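Local coordinates for autoinducer 2-binding protein LsrB (Clostridium saccharobutylicum DSM 13864, PDB 6DSP) that binds the quorum-sensing signal autoinducer 2 in a pocket of a periplasmic binding protein fold, acting as its receptor, at residues Leu219-Gln233 and Thr246-Tyr259. Numbering follows the deposited sequence.
Sequences LIICNDSTALPGQAQ and TITGFASPNSMKQY. With PAV ((2R,4S)-2-methyl-2,3,3,4-tetrahydroxytetrahydrofuran), chain C.
The ring of Y259 takes the CB methyl of A232 over one face, a CH-pi contact 3.8 Å from CB to the ring centroid, while at its edge, in the ring plane, lies OE1 of Q233. Y259 OH donates to this oxygen over 2.7 Å, meeting a lone pair in the carbonyl plane; the amide itself is turned 66° from the ring. The short side chain of A232 brings the ring down close to helix 227-237. The helix belongs to a parallel beta-alpha-beta unit of the periplasmic binding protein fold, crossing between neighbouring strands 219-222 and 246-249. Backbone hydrogen bonds I220 N to T246 O, T248 N to I220 O and C222 N to T248 O pair the strands in parallel, and F250 N to C222 O carries the pairing one residue further. Packed against them, L228 divides its branches: CD1 meets I247 CG2 at 3.6 Å, and CD2 reaches the G249 backbone and A251 CB. G249, without a side chain and with backbone angles natural to glycine, brings its CA to 3.1 Å from C222 O. M256, bent at chi2 and chi3 (both near -60°), curls its flexible thioether back so that CE touches L228 CG at 3.7 Å and SD meets P229 CB. Beyond the strand ends, the F250 ring presents its edge to PAV O2 and makes edge-to-face contacts with W171 and W271. D224 OD2 accepts capping bonds from T226 N and A227 N in the turn that leads into the helix, while OD1 is hydrogen-bonded to Q168 NE2. Next to it, S225 N donates to the ring oxygen O5 of PAV at 2.9 Å, with 150° at the hydrogen.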
loop_
_atom_site.group_PDB
_atom_site.type_symbol
_atom_site.label_atom_id
_atom_site.label_comp_id
_atom_site.label_asym_id
_atom_site.label_seq_id
_atom_site.Cartn_x
_atom_site.Cartn_y
_atom_site.Cartn_z
ATOM N N LEU A 219 -19.959 -6.046 -4.815
ATOM C CA LEU A 219 -18.507 -6.082 -4.656
ATOM C C LEU A 219 -18.050 -4.794 -3.996
ATOM O O LEU A 219 -18.419 -3.697 -4.447
ATOM C CB LEU A 219 -17.870 -6.178 -6.069
ATOM C CG LEU A 219 -16.365 -5.973 -6.157
ATOM C CD1 LEU A 219 -15.616 -7.086 -5.391
ATOM C CD2 LEU A 219 -15.952 -5.880 -7.618
ATOM N N ILE A 220 -17.216 -4.918 -2.966
ATOM C CA ILE A 220 -16.587 -3.740 -2.344
ATOM C C ILE A 220 -15.088 -3.949 -2.422
ATOM O O ILE A 220 -14.574 -4.921 -1.856
ATOM C CB ILE A 220 -17.031 -3.540 -0.879
ATOM C CG1 ILE A 220 -18.569 -3.573 -0.762
ATOM C CG2 ILE A 220 -16.439 -2.185 -0.354
ATOM C CD1 ILE A 220 -19.065 -3.556 0.673
ATOM N N ILE A 221 -14.402 -3.066 -3.157
ATOM C CA ILE A 221 -12.956 -3.187 -3.356
ATOM C C ILE A 221 -12.292 -2.318 -2.296
ATOM O O ILE A 221 -12.389 -1.091 -2.349
ATOM C CB ILE A 221 -12.527 -2.740 -4.770
ATOM C CG1 ILE A 221 -13.290 -3.540 -5.863
ATOM C CG2 ILE A 221 -11.025 -2.917 -4.918
ATOM C CD1 ILE A 221 -13.040 -2.980 -7.268
ATOM N N CYS A 222 -11.598 -2.959 -1.364
ATOM C CA CYS A 222 -11.031 -2.282 -0.189
ATOM C C CYS A 222 -9.509 -2.243 -0.314
ATOM O O CYS A 222 -8.809 -3.022 0.348
ATOM C CB CYS A 222 -11.445 -3.039 1.071
ATOM S SG CYS A 222 -13.242 -3.030 1.281
ATOM N N ASN A 223 -8.996 -1.327 -1.159
ATOM C CA ASN A 223 -7.565 -1.223 -1.439
ATOM C C ASN A 223 -6.801 -0.452 -0.362
ATOM O O ASN A 223 -6.085 0.508 -0.652
ATOM C CB ASN A 223 -7.326 -0.600 -2.821
ATOM C CG ASN A 223 -8.123 0.700 -3.039
ATOM O OD1 ASN A 223 -9.323 0.773 -2.735
ATOM N ND2 ASN A 223 -7.472 1.693 -3.621
ATOM N N ASP A 224 -6.961 -0.891 0.891
ATOM C CA ASP A 224 -6.332 -0.266 2.046
ATOM C C ASP A 224 -6.382 -1.261 3.200
ATOM O O ASP A 224 -7.401 -1.922 3.422
ATOM C CB ASP A 224 -7.054 1.023 2.416
ATOM C CG ASP A 224 -6.573 1.566 3.758
ATOM O OD1 ASP A 224 -5.437 2.098 3.792
ATOM O OD2 ASP A 224 -7.300 1.404 4.769
ATOM N N SER A 225 -5.279 -1.338 3.955
ATOM C CA SER A 225 -5.095 -2.329 5.007
ATOM C C SER A 225 -5.992 -2.114 6.233
ATOM O O SER A 225 -6.063 -3.011 7.082
ATOM C CB SER A 225 -3.644 -2.426 5.443
ATOM O OG SER A 225 -3.252 -1.253 6.104
ATOM N N THR A 226 -6.632 -0.953 6.356
ATOM C CA THR A 226 -7.620 -0.692 7.392
ATOM C C THR A 226 -9.029 -0.886 6.851
ATOM O O THR A 226 -9.878 -1.514 7.500
ATOM C CB THR A 226 -7.480 0.751 7.941
ATOM O OG1 THR A 226 -6.123 1.015 8.288
ATOM C CG2 THR A 226 -8.299 0.916 9.185
ATOM N N ALA A 227 -9.291 -0.369 5.651
ATOM C CA ALA A 227 -10.621 -0.539 5.066
ATOM C C ALA A 227 -10.999 -2.001 4.900
ATOM O O ALA A 227 -12.160 -2.361 5.099
ATOM C CB ALA A 227 -10.677 0.136 3.706
ATOM N N LEU A 228 -10.046 -2.867 4.509
ATOM C CA LEU A 228 -10.404 -4.263 4.262
ATOM C C LEU A 228 -10.874 -4.977 5.524
ATOM O O LEU A 228 -11.984 -5.529 5.520
ATOM C CB LEU A 228 -9.253 -4.986 3.547
ATOM C CG LEU A 228 -9.557 -6.478 3.327
ATOM C CD1 LEU A 228 -10.862 -6.711 2.516
ATOM C CD2 LEU A 228 -8.391 -7.170 2.640
ATOM N N PRO A 229 -10.116 -5.002 6.632
ATOM C CA PRO A 229 -10.655 -5.657 7.838
ATOM C C PRO A 229 -11.853 -4.924 8.402
ATOM O O PRO A 229 -12.766 -5.565 8.933
ATOM C CB PRO A 229 -9.466 -5.687 8.805
ATOM C CG PRO A 229 -8.512 -4.586 8.285
ATOM C CD PRO A 229 -8.691 -4.628 6.773
ATOM N N GLY A 230 -11.918 -3.599 8.259
ATOM C CA GLY A 230 -13.098 -2.899 8.742
ATOM C C GLY A 230 -14.339 -3.280 7.956
ATOM O O GLY A 230 -15.423 -3.436 8.527
ATOM N N GLN A 231 -14.195 -3.427 6.630
ATOM C CA GLN A 231 -15.336 -3.812 5.807
ATOM C C GLN A 231 -15.767 -5.239 6.112
ATOM O O GLN A 231 -16.962 -5.543 6.130
ATOM C CB GLN A 231 -14.943 -3.698 4.346
ATOM C CG GLN A 231 -16.151 -3.876 3.403
ATOM C CD GLN A 231 -17.146 -2.760 3.608
ATOM O OE1 GLN A 231 -16.853 -1.605 3.273
ATOM N NE2 GLN A 231 -18.346 -3.089 4.117
ATOM N N ALA A 232 -14.802 -6.135 6.335
ATOM C CA ALA A 232 -15.156 -7.496 6.722
ATOM C C ALA A 232 -15.901 -7.494 8.056
ATOM O O ALA A 232 -16.932 -8.173 8.223
ATOM C CB ALA A 232 -13.919 -8.370 6.799
ATOM N N GLN A 233 -15.416 -6.708 9.022
ATOM C CA GLN A 233 -16.114 -6.628 10.307
ATOM C C GLN A 233 -17.528 -6.069 10.133
ATOM O O GLN A 233 -18.488 -6.552 10.748
ATOM C CB GLN A 233 -15.306 -5.740 11.254
ATOM C CG GLN A 233 -15.941 -5.658 12.628
ATOM C CD GLN A 233 -15.870 -6.975 13.383
ATOM O OE1 GLN A 233 -14.817 -7.648 13.366
ATOM N NE2 GLN A 233 -16.961 -7.353 14.046
ATOM N N THR A 246 -19.370 -9.743 -2.002
ATOM C CA THR A 246 -17.963 -10.013 -2.231
ATOM C C THR A 246 -17.129 -8.825 -1.783
ATOM O O THR A 246 -17.306 -7.712 -2.273
ATOM C CB THR A 246 -17.673 -10.337 -3.695
ATOM O OG1 THR A 246 -18.383 -11.550 -4.055
ATOM C CG2 THR A 246 -16.173 -10.494 -3.938
ATOM N N ILE A 247 -16.214 -9.075 -0.848
ATOM C CA ILE A 247 -15.285 -8.081 -0.331
ATOM C C ILE A 247 -13.888 -8.565 -0.669
ATOM O O ILE A 247 -13.559 -9.727 -0.412
ATOM C CB ILE A 247 -15.457 -7.936 1.190
ATOM C CG1 ILE A 247 -16.834 -7.344 1.515
ATOM C CG2 ILE A 247 -14.320 -7.061 1.773
ATOM C CD1 ILE A 247 -17.306 -7.627 2.923
ATOM N N THR A 248 -13.071 -7.681 -1.239
ATOM C CA THR A 248 -11.671 -8.024 -1.448
ATOM C C THR A 248 -10.861 -6.761 -1.247
ATOM O O THR A 248 -11.421 -5.694 -0.978
ATOM C CB THR A 248 -11.429 -8.661 -2.827
ATOM O OG1 THR A 248 -10.134 -9.272 -2.840
ATOM C CG2 THR A 248 -11.568 -7.651 -3.962
ATOM N N GLY A 249 -9.541 -6.874 -1.350
ATOM C CA GLY A 249 -8.701 -5.727 -1.074
ATOM C C GLY A 249 -7.308 -6.173 -0.711
ATOM O O GLY A 249 -6.897 -7.289 -1.027
ATOM N N PHE A 250 -6.579 -5.259 -0.065
ATOM C CA PHE A 250 -5.199 -5.507 0.334
ATOM C C PHE A 250 -5.056 -5.435 1.855
ATOM O O PHE A 250 -5.427 -4.414 2.466
ATOM C CB PHE A 250 -4.267 -4.455 -0.272
ATOM C CG PHE A 250 -4.083 -4.557 -1.778
ATOM C CD1 PHE A 250 -4.082 -5.803 -2.460
ATOM C CD2 PHE A 250 -3.847 -3.396 -2.510
ATOM C CE1 PHE A 250 -3.859 -5.848 -3.838
ATOM C CE2 PHE A 250 -3.612 -3.440 -3.886
ATOM C CZ PHE A 250 -3.621 -4.672 -4.548
ATOM N N ALA A 251 -4.431 -6.459 2.449
ATOM C CA ALA A 251 -4.074 -6.417 3.865
ATOM C C ALA A 251 -3.121 -7.562 4.139
ATOM O O ALA A 251 -3.139 -8.581 3.443
ATOM C CB ALA A 251 -5.307 -6.523 4.778
ATOM N N SER A 252 -2.282 -7.394 5.164
ATOM C CA SER A 252 -1.403 -8.481 5.557
ATOM C C SER A 252 -2.243 -9.663 6.055
ATOM O O SER A 252 -3.310 -9.487 6.654
ATOM C CB SER A 252 -0.338 -8.013 6.560
ATOM O OG SER A 252 -0.902 -7.270 7.637
ATOM N N PRO A 253 -1.791 -10.890 5.801
ATOM C CA PRO A 253 -2.694 -12.043 5.966
ATOM C C PRO A 253 -3.100 -12.341 7.396
ATOM O O PRO A 253 -4.249 -12.751 7.613
ATOM C CB PRO A 253 -1.911 -13.192 5.319
ATOM C CG PRO A 253 -0.453 -12.732 5.372
ATOM C CD PRO A 253 -0.510 -11.247 5.162
ATOM N N ASN A 254 -2.207 -12.166 8.383
ATOM C CA ASN A 254 -2.629 -12.485 9.745
ATOM C C ASN A 254 -3.861 -11.677 10.147
ATOM O O ASN A 254 -4.712 -12.185 10.890
ATOM C CB ASN A 254 -1.505 -12.248 10.759
ATOM C CG ASN A 254 -0.420 -13.315 10.719
ATOM O OD1 ASN A 254 -0.471 -14.264 9.939
ATOM N ND2 ASN A 254 0.594 -13.149 11.572
ATOM N N SER A 255 -3.984 -10.430 9.664
ATOM C CA SER A 255 -5.105 -9.598 10.068
ATOM C C SER A 255 -6.426 -10.085 9.497
ATOM O O SER A 255 -7.483 -9.663 9.978
ATOM C CB SER A 255 -4.870 -8.127 9.697
ATOM O OG SER A 255 -4.966 -7.949 8.295
ATOM N N MET A 256 -6.399 -10.954 8.470
ATOM C CA MET A 256 -7.618 -11.395 7.801
ATOM C C MET A 256 -7.942 -12.859 8.013
ATOM O O MET A 256 -9.013 -13.290 7.575
ATOM C CB MET A 256 -7.550 -11.136 6.287
ATOM C CG MET A 256 -7.322 -9.674 5.903
ATOM S SD MET A 256 -8.635 -8.575 6.504
ATOM C CE MET A 256 -10.073 -9.267 5.630
ATOM N N LYS A 257 -7.063 -13.637 8.648
ATOM C CA LYS A 257 -7.282 -15.079 8.701
ATOM C C LYS A 257 -8.600 -15.421 9.373
ATOM O O LYS A 257 -9.324 -16.313 8.907
ATOM C CB LYS A 257 -6.127 -15.777 9.404
ATOM C CG LYS A 257 -4.865 -15.844 8.559
ATOM C CD LYS A 257 -3.749 -16.422 9.379
ATOM C CE LYS A 257 -2.440 -16.440 8.612
ATOM N NZ LYS A 257 -1.322 -16.919 9.484
ATOM N N GLN A 258 -8.928 -14.746 10.483
ATOM C CA GLN A 258 -10.152 -15.102 11.191
ATOM C C GLN A 258 -11.387 -14.793 10.354
ATOM O O GLN A 258 -12.327 -15.588 10.313
ATOM C CB GLN A 258 -10.226 -14.407 12.553
ATOM C CG GLN A 258 -11.346 -14.982 13.408
ATOM C CD GLN A 258 -11.083 -16.440 13.712
ATOM O OE1 GLN A 258 -11.841 -17.331 13.300
ATOM N NE2 GLN A 258 -10.003 -16.698 14.452
ATOM N N TYR A 259 -11.398 -13.642 9.673
ATOM C CA TYR A 259 -12.512 -13.328 8.783
ATOM C C TYR A 259 -12.654 -14.383 7.702
ATOM O O TYR A 259 -13.771 -14.747 7.318
ATOM C CB TYR A 259 -12.325 -11.952 8.123
ATOM C CG TYR A 259 -12.420 -10.786 9.097
ATOM C CD1 TYR A 259 -13.570 -10.586 9.865
ATOM C CD2 TYR A 259 -11.341 -9.887 9.272
ATOM C CE1 TYR A 259 -13.645 -9.552 10.785
ATOM C CE2 TYR A 259 -11.415 -8.826 10.177
ATOM C CZ TYR A 259 -12.572 -8.674 10.938
ATOM O OH TYR A 259 -12.607 -7.642 11.838
HETATM O O2 PAV C . -3.159 -1.059 0.654
HETATM C C2 PAV C . -2.131 -0.773 1.625
HETATM C C1 PAV C . -1.540 -2.052 2.260
HETATM O O5 PAV C . -2.903 -0.144 2.792
HETATM C C5 PAV C . -2.019 0.632 3.478
HETATM C C4 PAV C . -0.725 0.715 2.648
HETATM O O4 PAV C . -0.245 2.056 2.604
HETATM C C3 PAV C . -1.187 0.157 1.298
HETATM O O3 PAV C . -0.117 -0.448 0.625
HETATM O O13 PAV C . -1.769 1.181 0.523
HETATM O O HOH W 1 -4.796 -4.986 8.398
#